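Local structure of envelopment polyprotein (Bovine Schmallenberg virus BH80/Germany/2011, 7A56) at residues Y26-Q31 / S98-I102; F43-L49 / H208-S213; K198-V202 / C212-D216; S237-I242 / M324-V330; S391-I397 / I411-C415. The protein is the viral envelope glycoprotein Gc, a class II membrane fusion protein that probably drives membrane fusion during virus entry, here as its fusion domains in the trimeric postfusion form. All blocks are in the same frame, centred on the assembly; numbering follows the deposited sequence.

Interaction 1: Y26-Q31 / S98-I102; sequences YIAALQ and SLFSI
Residues 26-31 form a regular piece of helix 23-40, with Leu30 N bonded to Tyr26 O (3.0 Å) and Gln31 N to Ile27 O (2.9 Å). The helix runs over the start of strand 98-134 at an angle of 28° (signed -28°), the axes 8.7 Å apart. Tyr26 is a t rotamer; the edge of its ring meets Leu99, CD2 to CD2 at 3.8 Å. Ile27 points at the strand and sits nearest to Leu99, CA to CA 6.3 Å. Its CD1 lies 3.4 Å from Leu99 O, and its CG2 is 3.6 Å from Phe100 CD1. Leu99 and Phe100 can both turn to the helix because they form a classic beta bulge opposite Ile91, with Leu99 at phi/psi -112/-61. This is helix-on-sheet packing, and Phe345 covers Tyr26, Leu30 and Leu99 from a nearby loop. Leu30, an m rotamer, brings CB to 3.8 Å from Phe100 CE1. Gln31 comes last and lays its aliphatic part over one face of the Phe100 ring, itself set by a p rotamer. This is a CH-pi contact, Gln31 CG standing 3.8 Å from the ring centroid and 7° off the normal. A water accepts a weak bond from Gln31 NE2 (2.6 Å) and donates to Ser101 O (2.7 Å).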
# COMPACT_ATOMS: atom_id res chain seq x y z
N TYR A 26 -37.02 -34.89 15.76
CA TYR A 26 -36.50 -33.77 16.54
C TYR A 26 -35.43 -33.00 15.75
O TYR A 26 -35.49 -31.76 15.64
CB TYR A 26 -35.96 -34.32 17.86
CG TYR A 26 -35.60 -33.27 18.88
CD1 TYR A 26 -36.49 -32.27 19.24
CD2 TYR A 26 -34.36 -33.30 19.52
CE1 TYR A 26 -36.16 -31.31 20.18
CE2 TYR A 26 -34.02 -32.34 20.48
CZ TYR A 26 -34.92 -31.36 20.80
OH TYR A 26 -34.59 -30.44 21.74
N ILE A 27 -34.48 -33.71 15.15
CA ILE A 27 -33.47 -33.03 14.34
C ILE A 27 -34.11 -32.38 13.12
O ILE A 27 -33.72 -31.27 12.74
CB ILE A 27 -32.38 -34.03 13.94
CG1 ILE A 27 -31.70 -34.55 15.20
CG2 ILE A 27 -31.38 -33.39 12.97
CD1 ILE A 27 -30.98 -35.85 14.92
N ALA A 28 -35.06 -33.06 12.47
CA ALA A 28 -35.70 -32.44 11.31
C ALA A 28 -36.39 -31.14 11.70
O ALA A 28 -36.31 -30.15 10.98
CB ALA A 28 -36.73 -33.38 10.66
N ALA A 29 -37.05 -31.14 12.86
CA ALA A 29 -37.71 -29.93 13.33
C ALA A 29 -36.71 -28.81 13.58
O ALA A 29 -36.97 -27.65 13.23
CB ALA A 29 -38.48 -30.23 14.60
N LEU A 30 -35.60 -29.12 14.24
CA LEU A 30 -34.64 -28.07 14.55
C LEU A 30 -34.02 -27.50 13.28
O LEU A 30 -33.90 -26.28 13.11
CB LEU A 30 -33.57 -28.59 15.50
CG LEU A 30 -34.07 -29.05 16.86
CD1 LEU A 30 -33.02 -29.92 17.51
CD2 LEU A 30 -34.37 -27.85 17.74
N GLN A 31 -33.67 -28.37 12.33
CA GLN A 31 -33.06 -27.84 11.11
C GLN A 31 -34.07 -27.03 10.30
O GLN A 31 -33.71 -26.01 9.68
CB GLN A 31 -32.47 -29.01 10.31
CG GLN A 31 -31.24 -29.62 10.99
CD GLN A 31 -30.76 -30.89 10.30
OE1 GLN A 31 -31.56 -31.70 9.86
NE2 GLN A 31 -29.45 -31.06 10.19
N SER A 98 -25.18 -36.44 20.33
CA SER A 98 -25.04 -35.49 19.23
C SER A 98 -26.25 -35.53 18.31
O SER A 98 -26.81 -36.59 18.03
CB SER A 98 -23.77 -35.79 18.42
OG SER A 98 -22.61 -35.32 19.10
N LEU A 99 -26.66 -34.36 17.81
CA LEU A 99 -27.86 -34.24 16.99
C LEU A 99 -27.49 -33.88 15.56
O LEU A 99 -27.79 -34.64 14.63
CB LEU A 99 -28.80 -33.18 17.58
CG LEU A 99 -29.43 -33.41 18.96
CD1 LEU A 99 -29.73 -32.09 19.61
CD2 LEU A 99 -30.73 -34.21 18.82
N PHE A 100 -26.84 -32.74 15.35
CA PHE A 100 -26.45 -32.41 13.97
C PHE A 100 -25.37 -31.36 14.03
O PHE A 100 -24.98 -30.91 15.11
CB PHE A 100 -27.64 -31.96 13.10
CG PHE A 100 -28.34 -30.71 13.61
CD1 PHE A 100 -29.36 -30.82 14.53
CD2 PHE A 100 -28.00 -29.45 13.12
CE1 PHE A 100 -30.01 -29.72 15.02
CE2 PHE A 100 -28.63 -28.30 13.62
CZ PHE A 100 -29.66 -28.45 14.56
N SER A 101 -24.92 -30.91 12.85
CA SER A 101 -23.83 -29.95 12.77
C SER A 101 -24.27 -28.72 11.98
O SER A 101 -25.13 -28.80 11.08
CB SER A 101 -22.60 -30.58 12.13
OG SER A 101 -22.81 -30.67 10.74
N ILE A 102 -23.74 -27.57 12.40
CA ILE A 102 -23.84 -26.30 11.69
C ILE A 102 -22.43 -25.92 11.31
O ILE A 102 -21.54 -25.88 12.18
CB ILE A 102 -24.49 -25.21 12.56
CG1 ILE A 102 -25.94 -25.60 12.95
CG2 ILE A 102 -24.48 -23.87 11.89
CD1 ILE A 102 -26.63 -24.60 13.88
O HOH W 1 -26.91 -30.38 9.88

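Interaction 2: F43-L49 / H208-S213; sequences FKPLKNL and HESFCS
Four backbone hydrogen bonds join strands 44-46 and 209-213. Lys44 N donates to Cys212 O (2.8 Å) and Cys212 N to Lys44 O (2.9 Å). Leu46 N donates to Ser210 O (2.8 Å) and Ser210 N to Leu46 O (3.0 Å). Lys44-Cys212 and Leu46-Ser210 are thus antiparallel hydrogen-bonded pairs. Pro45-Phe211 is the non-hydrogen-bonded pair between them, CA to CA 4.6 Å, so the missing amide hydrogen of Pro45 costs nothing in this pairing. The strand axes lie 4.5 Å apart, at 141° between their directions. Beyond the paired residues a salt bridge links Lys47 NZ to Glu209 OE2 (2.9 Å). A water takes a bond from Asn48 N (2.9 Å) and gives one to His208 O (2.7 Å). Asn48 has positive phi (58/39), and the chain turns there to bring Leu49 CD1 to 3.8 Å from Ser210 CB. Leu46 CD2 packs 3.8 Å from Cys212 SG, which is in a disulfide with Cys203. On the opposite face, Pro45 CB lies 3.9 Å from Phe211 CE1. Phe43 CB is 3.9 Å from Phe211 CB, and both phenylalanines also touch Leu38 of helix 23-40. Strand 44-46 follows that helix in the chain and joins a beta hairpin, strands 197-206 and 209-214, as an added antiparallel strand.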
# COMPACT_ATOMS: atom_id res chain seq x y z
N PHE A 43 -31.42 -14.61 4.08
CA PHE A 43 -30.36 -15.49 3.60
C PHE A 43 -30.88 -16.23 2.38
O PHE A 43 -32.07 -16.58 2.31
CB PHE A 43 -29.95 -16.54 4.67
CG PHE A 43 -29.15 -15.98 5.84
CD1 PHE A 43 -29.75 -15.16 6.78
CD2 PHE A 43 -27.82 -16.33 6.01
CE1 PHE A 43 -29.03 -14.65 7.84
CE2 PHE A 43 -27.08 -15.83 7.08
CZ PHE A 43 -27.68 -15.00 8.00
N LYS A 44 -29.99 -16.49 1.41
CA LYS A 44 -30.38 -17.15 0.16
C LYS A 44 -30.14 -18.66 0.27
O LYS A 44 -29.00 -19.05 0.57
CB LYS A 44 -29.52 -16.58 -0.96
CG LYS A 44 -29.84 -15.12 -1.19
CD LYS A 44 -28.86 -14.46 -2.12
CE LYS A 44 -29.45 -13.16 -2.67
NZ LYS A 44 -29.02 -12.93 -4.09
N PRO A 45 -31.10 -19.53 -0.05
CA PRO A 45 -30.83 -20.99 0.02
C PRO A 45 -30.07 -21.49 -1.21
O PRO A 45 -30.43 -21.18 -2.36
CB PRO A 45 -32.23 -21.62 0.11
CG PRO A 45 -33.19 -20.52 0.13
CD PRO A 45 -32.51 -19.30 -0.41
N LEU A 46 -28.95 -22.18 -0.96
CA LEU A 46 -28.14 -22.79 -2.03
C LEU A 46 -28.19 -24.31 -1.89
O LEU A 46 -28.20 -24.86 -0.77
CB LEU A 46 -26.66 -22.32 -2.02
CG LEU A 46 -26.35 -21.02 -2.79
CD1 LEU A 46 -27.14 -19.92 -2.13
CD2 LEU A 46 -24.87 -20.72 -2.65
N LYS A 47 -28.27 -25.00 -3.03
CA LYS A 47 -28.45 -26.44 -2.99
C LYS A 47 -27.39 -27.08 -3.89
O LYS A 47 -26.87 -26.46 -4.82
CB LYS A 47 -29.90 -26.84 -3.41
CG LYS A 47 -30.94 -26.80 -2.18
CD LYS A 47 -32.00 -27.91 -2.22
CE LYS A 47 -32.26 -28.61 -0.86
NZ LYS A 47 -33.28 -27.89 -0.00
N ASN A 48 -27.11 -28.37 -3.63
CA ASN A 48 -26.20 -29.15 -4.47
C ASN A 48 -24.81 -28.53 -4.53
O ASN A 48 -24.17 -28.51 -5.60
CB ASN A 48 -26.75 -29.36 -5.88
CG ASN A 48 -26.20 -30.62 -6.50
OD1 ASN A 48 -25.99 -31.60 -5.79
ND2 ASN A 48 -25.92 -30.59 -7.81
N LEU A 49 -24.34 -27.98 -3.41
CA LEU A 49 -22.98 -27.47 -3.38
C LEU A 49 -21.96 -28.61 -3.26
O LEU A 49 -22.30 -29.69 -2.80
CB LEU A 49 -22.83 -26.48 -2.23
CG LEU A 49 -23.55 -25.14 -2.33
CD1 LEU A 49 -23.23 -24.20 -1.14
CD2 LEU A 49 -23.20 -24.40 -3.63
N HIS A 208 -26.98 -30.97 3.43
CA HIS A 208 -27.51 -30.74 2.09
C HIS A 208 -28.30 -29.44 1.90
O HIS A 208 -29.12 -29.35 0.98
CB HIS A 208 -28.41 -31.90 1.66
CG HIS A 208 -27.75 -33.24 1.74
ND1 HIS A 208 -26.74 -33.62 0.87
CD2 HIS A 208 -27.95 -34.29 2.57
CE1 HIS A 208 -26.35 -34.85 1.17
NE2 HIS A 208 -27.07 -35.28 2.19
N GLU A 209 -28.09 -28.43 2.75
CA GLU A 209 -28.60 -27.11 2.38
C GLU A 209 -27.71 -26.03 2.96
O GLU A 209 -27.26 -26.13 4.11
CB GLU A 209 -30.06 -26.93 2.84
CG GLU A 209 -30.78 -25.80 2.05
CD GLU A 209 -32.33 -25.91 2.08
OE1 GLU A 209 -32.84 -26.64 2.98
OE2 GLU A 209 -33.00 -25.27 1.19
N SER A 210 -27.44 -24.99 2.18
CA SER A 210 -26.70 -23.85 2.68
C SER A 210 -27.54 -22.57 2.57
O SER A 210 -28.44 -22.47 1.75
CB SER A 210 -25.35 -23.68 1.91
OG SER A 210 -24.34 -24.52 2.45
N PHE A 211 -27.28 -21.63 3.47
CA PHE A 211 -27.97 -20.34 3.52
C PHE A 211 -26.95 -19.23 3.54
O PHE A 211 -26.18 -19.10 4.50
CB PHE A 211 -28.90 -20.29 4.74
CG PHE A 211 -29.96 -21.34 4.70
CD1 PHE A 211 -31.16 -21.13 4.02
CD2 PHE A 211 -29.74 -22.59 5.28
CE1 PHE A 211 -32.11 -22.12 3.94
CE2 PHE A 211 -30.71 -23.58 5.23
CZ PHE A 211 -31.89 -23.36 4.54
N CYS A 212 -26.92 -18.41 2.48
CA CYS A 212 -25.77 -17.57 2.23
C CYS A 212 -26.16 -16.10 2.10
O CYS A 212 -27.28 -15.78 1.73
CB CYS A 212 -25.06 -17.96 0.92
SG CYS A 212 -24.54 -19.68 0.95
N SER A 213 -25.22 -15.23 2.39
CA SER A 213 -25.45 -13.81 2.16
C SER A 213 -24.12 -13.07 2.05
O SER A 213 -23.13 -13.44 2.72
CB SER A 213 -26.28 -13.22 3.33
OG SER A 213 -26.43 -11.83 3.15
O HOH W 2 -28.11 -29.98 -1.47

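Interaction 3: K198-V202 / C212-D216; sequences KDVEV and CSTVD
Cys212, at the start, has its CA 3.3 Å from Val202 O and its CB 3.7 Å from Glu201 OE2. Ser213 pairs with Val202 as an antiparallel hydrogen-bonded pair. Ser213 N donates to Val202 O (2.9 Å), and Val202 N to Ser213 O (3.0 Å). Ser213 OG, on a t rotamer, turns to Thr214 O at 2.8 Å. Thr214 and Glu201 form the non-hydrogen-bonded pair, CA to CA only 4.1 Å. Their side chains share a face where Arg108 of strand 98-134 makes a salt bridge with Glu201 and touches Thr214. Val215 N donates to Val200 O (3.0 Å). Val215 CG1 packs against Val200 CG1 (3.8 Å) and Val202 CG1 (3.9 Å), and Ile230 and Leu221 add to this patch. A water accepts from Val200 N (2.8 Å) and donates to Val215 O (2.9 Å), continuing the ladder where the strands part. The strand axes run 4.6 Å apart at 158°. This is the open end of a beta hairpin, which the Cys203-Cys212 disulfide ties across nearer its turn.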
# COMPACT_ATOMS: atom_id res chain seq x y z
N LYS A 198 -13.98 -5.00 -0.85
CA LYS A 198 -14.08 -6.41 -0.56
C LYS A 198 -15.42 -6.95 -1.01
O LYS A 198 -16.44 -6.25 -0.96
CB LYS A 198 -13.96 -6.65 0.96
CG LYS A 198 -12.74 -6.01 1.53
CD LYS A 198 -12.67 -6.26 2.99
CE LYS A 198 -11.49 -5.51 3.51
NZ LYS A 198 -11.85 -4.03 3.88
N ASP A 199 -15.42 -8.20 -1.46
CA ASP A 199 -16.64 -8.91 -1.79
C ASP A 199 -16.61 -10.22 -0.99
O ASP A 199 -15.83 -11.13 -1.32
CB ASP A 199 -16.68 -9.14 -3.31
CG ASP A 199 -17.89 -9.95 -3.77
OD1 ASP A 199 -18.78 -10.28 -2.96
OD2 ASP A 199 -17.97 -10.25 -4.98
N VAL A 200 -17.42 -10.30 0.08
CA VAL A 200 -17.37 -11.41 1.03
C VAL A 200 -18.76 -12.01 1.14
O VAL A 200 -19.75 -11.29 1.36
CB VAL A 200 -16.85 -10.99 2.43
CG1 VAL A 200 -16.89 -12.16 3.44
CG2 VAL A 200 -15.45 -10.44 2.31
N GLU A 201 -18.84 -13.32 0.96
CA GLU A 201 -20.08 -14.03 1.15
C GLU A 201 -19.86 -15.12 2.18
O GLU A 201 -18.89 -15.88 2.10
CB GLU A 201 -20.56 -14.61 -0.18
CG GLU A 201 -21.89 -15.43 -0.06
CD GLU A 201 -22.18 -16.17 -1.37
OE1 GLU A 201 -21.22 -16.68 -1.99
OE2 GLU A 201 -23.34 -16.21 -1.79
N VAL A 202 -20.82 -15.26 3.10
CA VAL A 202 -20.70 -16.25 4.17
C VAL A 202 -21.98 -17.06 4.22
O VAL A 202 -23.05 -16.56 3.87
CB VAL A 202 -20.43 -15.60 5.54
CG1 VAL A 202 -19.15 -14.77 5.49
CG2 VAL A 202 -21.62 -14.78 5.98
N CYS A 212 -26.92 -18.41 2.48
CA CYS A 212 -25.77 -17.57 2.23
C CYS A 212 -26.16 -16.10 2.10
O CYS A 212 -27.28 -15.78 1.73
CB CYS A 212 -25.06 -17.96 0.92
SG CYS A 212 -24.54 -19.68 0.95
N SER A 213 -25.22 -15.23 2.39
CA SER A 213 -25.45 -13.81 2.16
C SER A 213 -24.12 -13.07 2.05
O SER A 213 -23.13 -13.44 2.72
CB SER A 213 -26.28 -13.22 3.33
OG SER A 213 -26.43 -11.83 3.15
N THR A 214 -24.10 -12.02 1.22
CA THR A 214 -22.94 -11.14 1.28
C THR A 214 -22.99 -10.46 2.65
O THR A 214 -24.06 -10.34 3.25
CB THR A 214 -22.93 -10.11 0.12
OG1 THR A 214 -24.18 -9.46 0.05
CG2 THR A 214 -22.79 -10.80 -1.18
N VAL A 215 -21.82 -10.09 3.17
CA VAL A 215 -21.73 -9.42 4.46
C VAL A 215 -20.76 -8.25 4.29
O VAL A 215 -19.68 -8.42 3.71
CB VAL A 215 -21.29 -10.38 5.58
CG1 VAL A 215 -19.89 -10.93 5.35
CG2 VAL A 215 -21.41 -9.73 6.97
N ASP A 216 -21.15 -7.07 4.75
CA ASP A 216 -20.20 -5.97 4.78
C ASP A 216 -20.24 -5.30 6.15
O ASP A 216 -21.12 -5.57 6.98
CB ASP A 216 -20.43 -4.95 3.66
CG ASP A 216 -21.79 -4.41 3.64
OD1 ASP A 216 -22.24 -3.89 4.70
OD2 ASP A 216 -22.41 -4.48 2.55
O HOH W 3 -18.92 -8.04 0.93

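Interaction 4: S237-I242 / M324-V330; sequences SMPNII and MEVHKKV
Two lengths of chain meet here through side chains and one water, with no direct hydrogen bond between them. Both reach the large antiparallel sheet: residues 237-240 are the loop leading into strand 241-245, and 325-328 is a strand beside 98-134. End to end the segments run 141° apart, and the nearest CA atoms, of Met238 and Lys328, are still 7.1 Å apart. Met238 bridges that gap. With chi1 m, chi2 t and chi3 p, it brings CE to 3.3 Å from Val326 O and 3.8 Å from Val326 CG1, while its CG lies 4.0 Å from Lys328 CB. Ile242, a p rotamer, reaches the other end with CD1, 3.9 Å from Met324 CE and 4.0 Å from Val326 CG2. Val326 therefore touches both Met238 and Ile242. On the far side of the strand His327 NE2 donates to Glu325 OE1 (2.7 Å). Ser237 OG lies 3.7 Å from Lys328 CD and is hydrogen-bonded to Asn111. Val330 packs on Gln234 of the second subunit, so this end lies near a trimer interface. Lys328 NZ bonds to Thr315 and also donates to a water (2.6 Å) that in turn donates to Ser237 O at 3.0 Å.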
# COMPACT_ATOMS: atom_id res chain seq x y z
N SER A 237 -4.66 -2.86 -1.73
CA SER A 237 -3.94 -4.04 -2.20
C SER A 237 -3.79 -4.02 -3.73
O SER A 237 -2.85 -4.62 -4.25
CB SER A 237 -4.66 -5.35 -1.76
OG SER A 237 -6.04 -5.56 -2.33
N MET A 238 -4.61 -3.28 -4.40
CA MET A 238 -4.66 -3.45 -5.86
C MET A 238 -3.88 -2.34 -6.57
O MET A 238 -3.84 -1.21 -6.11
CB MET A 238 -6.12 -3.44 -6.31
CG MET A 238 -6.91 -4.78 -5.70
SD MET A 238 -8.45 -4.83 -6.47
CE MET A 238 -8.15 -5.38 -8.19
N PRO A 239 -3.26 -2.69 -7.69
CA PRO A 239 -2.31 -1.77 -8.33
C PRO A 239 -3.00 -0.58 -8.99
O PRO A 239 -4.13 -0.67 -9.47
CB PRO A 239 -1.63 -2.65 -9.40
CG PRO A 239 -2.63 -3.69 -9.73
CD PRO A 239 -3.25 -4.02 -8.33
N ASN A 240 -2.28 0.53 -9.07
CA ASN A 240 -2.92 1.71 -9.66
C ASN A 240 -2.92 1.63 -11.19
O ASN A 240 -3.91 2.00 -11.83
CB ASN A 240 -2.20 2.97 -9.20
CG ASN A 240 -3.14 3.88 -8.47
OD1 ASN A 240 -3.64 3.55 -7.37
ND2 ASN A 240 -3.45 5.01 -9.10
N ILE A 241 -1.85 1.13 -11.77
CA ILE A 241 -1.76 0.99 -13.22
C ILE A 241 -1.37 -0.45 -13.52
O ILE A 241 -0.53 -1.03 -12.83
CB ILE A 241 -0.75 1.99 -13.83
CG1 ILE A 241 -1.34 3.40 -13.72
CG2 ILE A 241 -0.44 1.66 -15.33
CD1 ILE A 241 -0.46 4.51 -14.12
N ILE A 242 -1.95 -1.00 -14.56
CA ILE A 242 -1.62 -2.35 -14.99
C ILE A 242 -1.40 -2.38 -16.50
O ILE A 242 -1.90 -1.53 -17.24
CB ILE A 242 -2.76 -3.35 -14.63
CG1 ILE A 242 -4.06 -2.89 -15.31
CG2 ILE A 242 -2.86 -3.48 -13.11
CD1 ILE A 242 -5.23 -3.94 -15.24
N MET A 324 -13.92 -1.72 -17.16
CA MET A 324 -13.31 -3.04 -16.95
C MET A 324 -13.27 -3.34 -15.46
O MET A 324 -13.20 -2.42 -14.69
CB MET A 324 -11.87 -3.06 -17.50
CG MET A 324 -11.37 -4.48 -17.48
SD MET A 324 -9.70 -4.78 -17.97
CE MET A 324 -8.78 -3.90 -16.77
N GLU A 325 -13.21 -4.61 -15.04
CA GLU A 325 -13.14 -4.99 -13.62
C GLU A 325 -12.04 -6.02 -13.38
O GLU A 325 -11.91 -6.97 -14.15
CB GLU A 325 -14.48 -5.54 -13.14
CG GLU A 325 -14.48 -5.92 -11.66
CD GLU A 325 -15.88 -6.09 -11.09
OE1 GLU A 325 -16.22 -7.23 -10.66
OE2 GLU A 325 -16.63 -5.08 -11.05
N VAL A 326 -11.21 -5.77 -12.37
CA VAL A 326 -10.14 -6.69 -12.00
C VAL A 326 -10.43 -7.23 -10.60
O VAL A 326 -10.88 -6.49 -9.70
CB VAL A 326 -8.76 -6.02 -12.06
CG1 VAL A 326 -7.61 -6.97 -11.60
CG2 VAL A 326 -8.54 -5.45 -13.55
N HIS A 327 -10.16 -8.53 -10.42
CA HIS A 327 -10.32 -9.24 -9.13
C HIS A 327 -8.94 -9.63 -8.64
O HIS A 327 -8.07 -9.98 -9.44
CB HIS A 327 -11.18 -10.48 -9.30
CG HIS A 327 -12.60 -10.18 -9.63
ND1 HIS A 327 -13.54 -11.16 -9.84
CD2 HIS A 327 -13.27 -9.00 -9.72
CE1 HIS A 327 -14.72 -10.61 -10.05
NE2 HIS A 327 -14.58 -9.30 -10.01
N LYS A 328 -8.72 -9.51 -7.32
CA LYS A 328 -7.48 -9.92 -6.68
C LYS A 328 -7.79 -11.02 -5.66
O LYS A 328 -8.65 -10.84 -4.79
CB LYS A 328 -6.78 -8.76 -5.96
CG LYS A 328 -5.41 -9.19 -5.39
CD LYS A 328 -4.66 -8.08 -4.69
CE LYS A 328 -3.39 -8.64 -4.03
NZ LYS A 328 -2.28 -8.93 -5.04
N LYS A 329 -7.05 -12.13 -5.78
CA LYS A 329 -6.98 -13.16 -4.76
C LYS A 329 -6.08 -12.71 -3.62
O LYS A 329 -4.95 -12.25 -3.82
CB LYS A 329 -6.44 -14.45 -5.36
CG LYS A 329 -7.32 -14.99 -6.46
CD LYS A 329 -6.92 -16.40 -6.88
CE LYS A 329 -6.45 -16.44 -8.36
NZ LYS A 329 -6.30 -17.83 -8.88
N VAL A 330 -6.58 -12.89 -2.41
CA VAL A 330 -6.03 -12.34 -1.19
C VAL A 330 -6.14 -13.43 -0.13
O VAL A 330 -6.89 -14.40 -0.28
CB VAL A 330 -6.77 -11.06 -0.74
CG1 VAL A 330 -6.62 -9.93 -1.74
CG2 VAL A 330 -8.29 -11.33 -0.51
O HOH W 4 -1.90 -6.62 -6.26

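Interaction 5: S391-I397 / I411-C415; sequences SNCDTYI and IKLNC
A disulfide and a short antiparallel beta pairing hold residues 391-397 along the edge of the small sheet containing strand 408-414. Cys393 SG and Cys415 SG are 2.0 Å apart with chi3 97°. Next to them Asp394 and Asn414 form a hydrogen-bonded pair: Asp394 N to Asn414 O and Asn414 N to Asp394 O, both 2.9 Å. Ser391 starts an ST turn, its OG accepting from Cys393 N at 2.8 Å. Leu413, an m rotamer, fits among Cys393 CB (3.9 Å from Leu413 CB), Ser391 OG (3.9 Å from Leu413 CD1) and Thr395 CG2 (3.8 Å from Leu413 CD2). Farther on, Ile397 CD1 meets Ile411 CG2 at 4.1 Å. Tyr396 turns back over the strand, and the Lys412 side chain bends through a p chi3 to fill the space over one ring face. Lys412 NZ, also bonded to Gln312 O, makes a cation-pi contact, 4.1 Å from the Tyr396 ring centroid. Asp394 OD1 bonds to Ser114 of the second subunit, and Tyr396 packs on its Ser194, placing this edge at a trimer interface. Beside the ring, between the two backbones, a water accepts from Tyr396 N and donates to Lys412 O, each at 2.7 Å. Closest over the ring is Lys412 CE, 3.5 Å from the Tyr396 centroid.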
# COMPACT_ATOMS: atom_id res chain seq x y z
N SER A 391 7.09 -24.03 -0.47
CA SER A 391 8.03 -24.49 -1.48
C SER A 391 9.45 -24.28 -0.97
O SER A 391 9.68 -23.51 -0.04
CB SER A 391 7.83 -23.76 -2.83
OG SER A 391 8.84 -24.04 -3.81
N ASN A 392 10.39 -25.01 -1.59
CA ASN A 392 11.79 -24.66 -1.39
C ASN A 392 12.12 -23.35 -2.09
O ASN A 392 13.05 -22.65 -1.68
CB ASN A 392 12.72 -25.79 -1.88
CG ASN A 392 12.50 -26.15 -3.34
OD1 ASN A 392 11.38 -26.17 -3.83
ND2 ASN A 392 13.58 -26.41 -4.04
N CYS A 393 11.35 -22.97 -3.10
CA CYS A 393 11.49 -21.66 -3.69
C CYS A 393 10.66 -20.65 -2.92
O CYS A 393 9.86 -21.00 -2.04
CB CYS A 393 11.09 -21.70 -5.16
SG CYS A 393 12.01 -22.95 -6.07
N ASP A 394 10.86 -19.38 -3.26
CA ASP A 394 9.96 -18.34 -2.75
C ASP A 394 8.63 -18.39 -3.49
O ASP A 394 8.57 -18.76 -4.66
CB ASP A 394 10.61 -16.97 -2.91
CG ASP A 394 11.75 -16.77 -1.96
OD1 ASP A 394 11.56 -16.98 -0.74
OD2 ASP A 394 12.84 -16.38 -2.42
N THR A 395 7.55 -18.02 -2.80
CA THR A 395 6.20 -18.09 -3.37
C THR A 395 5.60 -16.69 -3.41
O THR A 395 6.07 -15.77 -2.75
CB THR A 395 5.27 -19.03 -2.58
OG1 THR A 395 5.07 -18.51 -1.26
CG2 THR A 395 5.90 -20.38 -2.43
N TYR A 396 4.53 -16.54 -4.18
CA TYR A 396 3.84 -15.27 -4.31
C TYR A 396 2.44 -15.33 -3.71
O TYR A 396 1.67 -14.37 -3.81
CB TYR A 396 3.80 -14.83 -5.78
CG TYR A 396 5.14 -14.29 -6.28
CD1 TYR A 396 6.14 -15.15 -6.77
CD2 TYR A 396 5.40 -12.91 -6.30
CE1 TYR A 396 7.33 -14.66 -7.21
CE2 TYR A 396 6.60 -12.42 -6.78
CZ TYR A 396 7.56 -13.30 -7.23
OH TYR A 396 8.76 -12.86 -7.68
N ILE A 397 2.12 -16.44 -3.05
CA ILE A 397 0.94 -16.60 -2.21
C ILE A 397 1.38 -17.45 -1.03
O ILE A 397 2.26 -18.32 -1.16
CB ILE A 397 -0.27 -17.29 -2.91
CG1 ILE A 397 0.14 -18.67 -3.46
CG2 ILE A 397 -0.88 -16.32 -3.96
CD1 ILE A 397 -0.96 -19.45 -4.12
N ILE A 411 0.89 -21.49 -10.11
CA ILE A 411 1.58 -20.62 -9.15
C ILE A 411 2.88 -20.14 -9.78
O ILE A 411 3.42 -20.77 -10.68
CB ILE A 411 1.91 -21.33 -7.82
CG1 ILE A 411 2.92 -22.46 -8.01
CG2 ILE A 411 0.64 -21.76 -7.09
CD1 ILE A 411 3.10 -23.28 -6.74
N LYS A 412 3.38 -19.03 -9.26
CA LYS A 412 4.67 -18.50 -9.68
C LYS A 412 5.65 -18.59 -8.52
O LYS A 412 5.27 -18.36 -7.36
CB LYS A 412 4.52 -17.06 -10.18
CG LYS A 412 5.82 -16.33 -10.43
CD LYS A 412 5.57 -14.95 -11.02
CE LYS A 412 5.03 -13.93 -10.00
NZ LYS A 412 5.20 -12.49 -10.45
N LEU A 413 6.88 -19.01 -8.82
CA LEU A 413 7.93 -19.23 -7.84
C LEU A 413 9.17 -18.41 -8.19
O LEU A 413 9.46 -18.14 -9.36
CB LEU A 413 8.33 -20.70 -7.75
CG LEU A 413 7.21 -21.68 -7.39
CD1 LEU A 413 7.78 -23.09 -7.40
CD2 LEU A 413 6.52 -21.34 -6.06
N ASN A 414 9.91 -18.06 -7.17
CA ASN A 414 11.19 -17.39 -7.33
C ASN A 414 12.21 -18.37 -6.79
O ASN A 414 12.36 -18.48 -5.57
CB ASN A 414 11.21 -16.06 -6.59
CG ASN A 414 12.59 -15.45 -6.52
OD1 ASN A 414 13.21 -15.38 -5.45
ND2 ASN A 414 13.07 -14.98 -7.66
N CYS A 415 12.90 -19.10 -7.70
CA CYS A 415 13.86 -20.14 -7.34
C CYS A 415 15.29 -19.66 -7.60
O CYS A 415 15.56 -19.03 -8.64
CB CYS A 415 13.64 -21.43 -8.14
SG CYS A 415 12.07 -22.24 -7.98
O HOH W 5 3.27 -18.52 -5.50

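In the fold
Interactions 1 to 4 all reach the large antiparallel sheet, while interaction 5 lies on a separate four-stranded sheet. Interactions 2 and 3 share Cys212 and Ser213: strand 209-214 is bonded on one edge to 44-46 and on the other to 197-206. Interaction 1 uses the helix just before strand 44-46 and is a surface contact, its centre about 40 Å from the centre of the chain. It and interaction 4, whose centre is about 5 Å from it, rely on side-chain packing with one bridging water. Interactions 2 to 5 are partly buried; 2 and 3 are backbone ladders, and 5 has one bonded pair plus a disulfide between its own segments. Interactions 4 and 5 alone touch the second subunit.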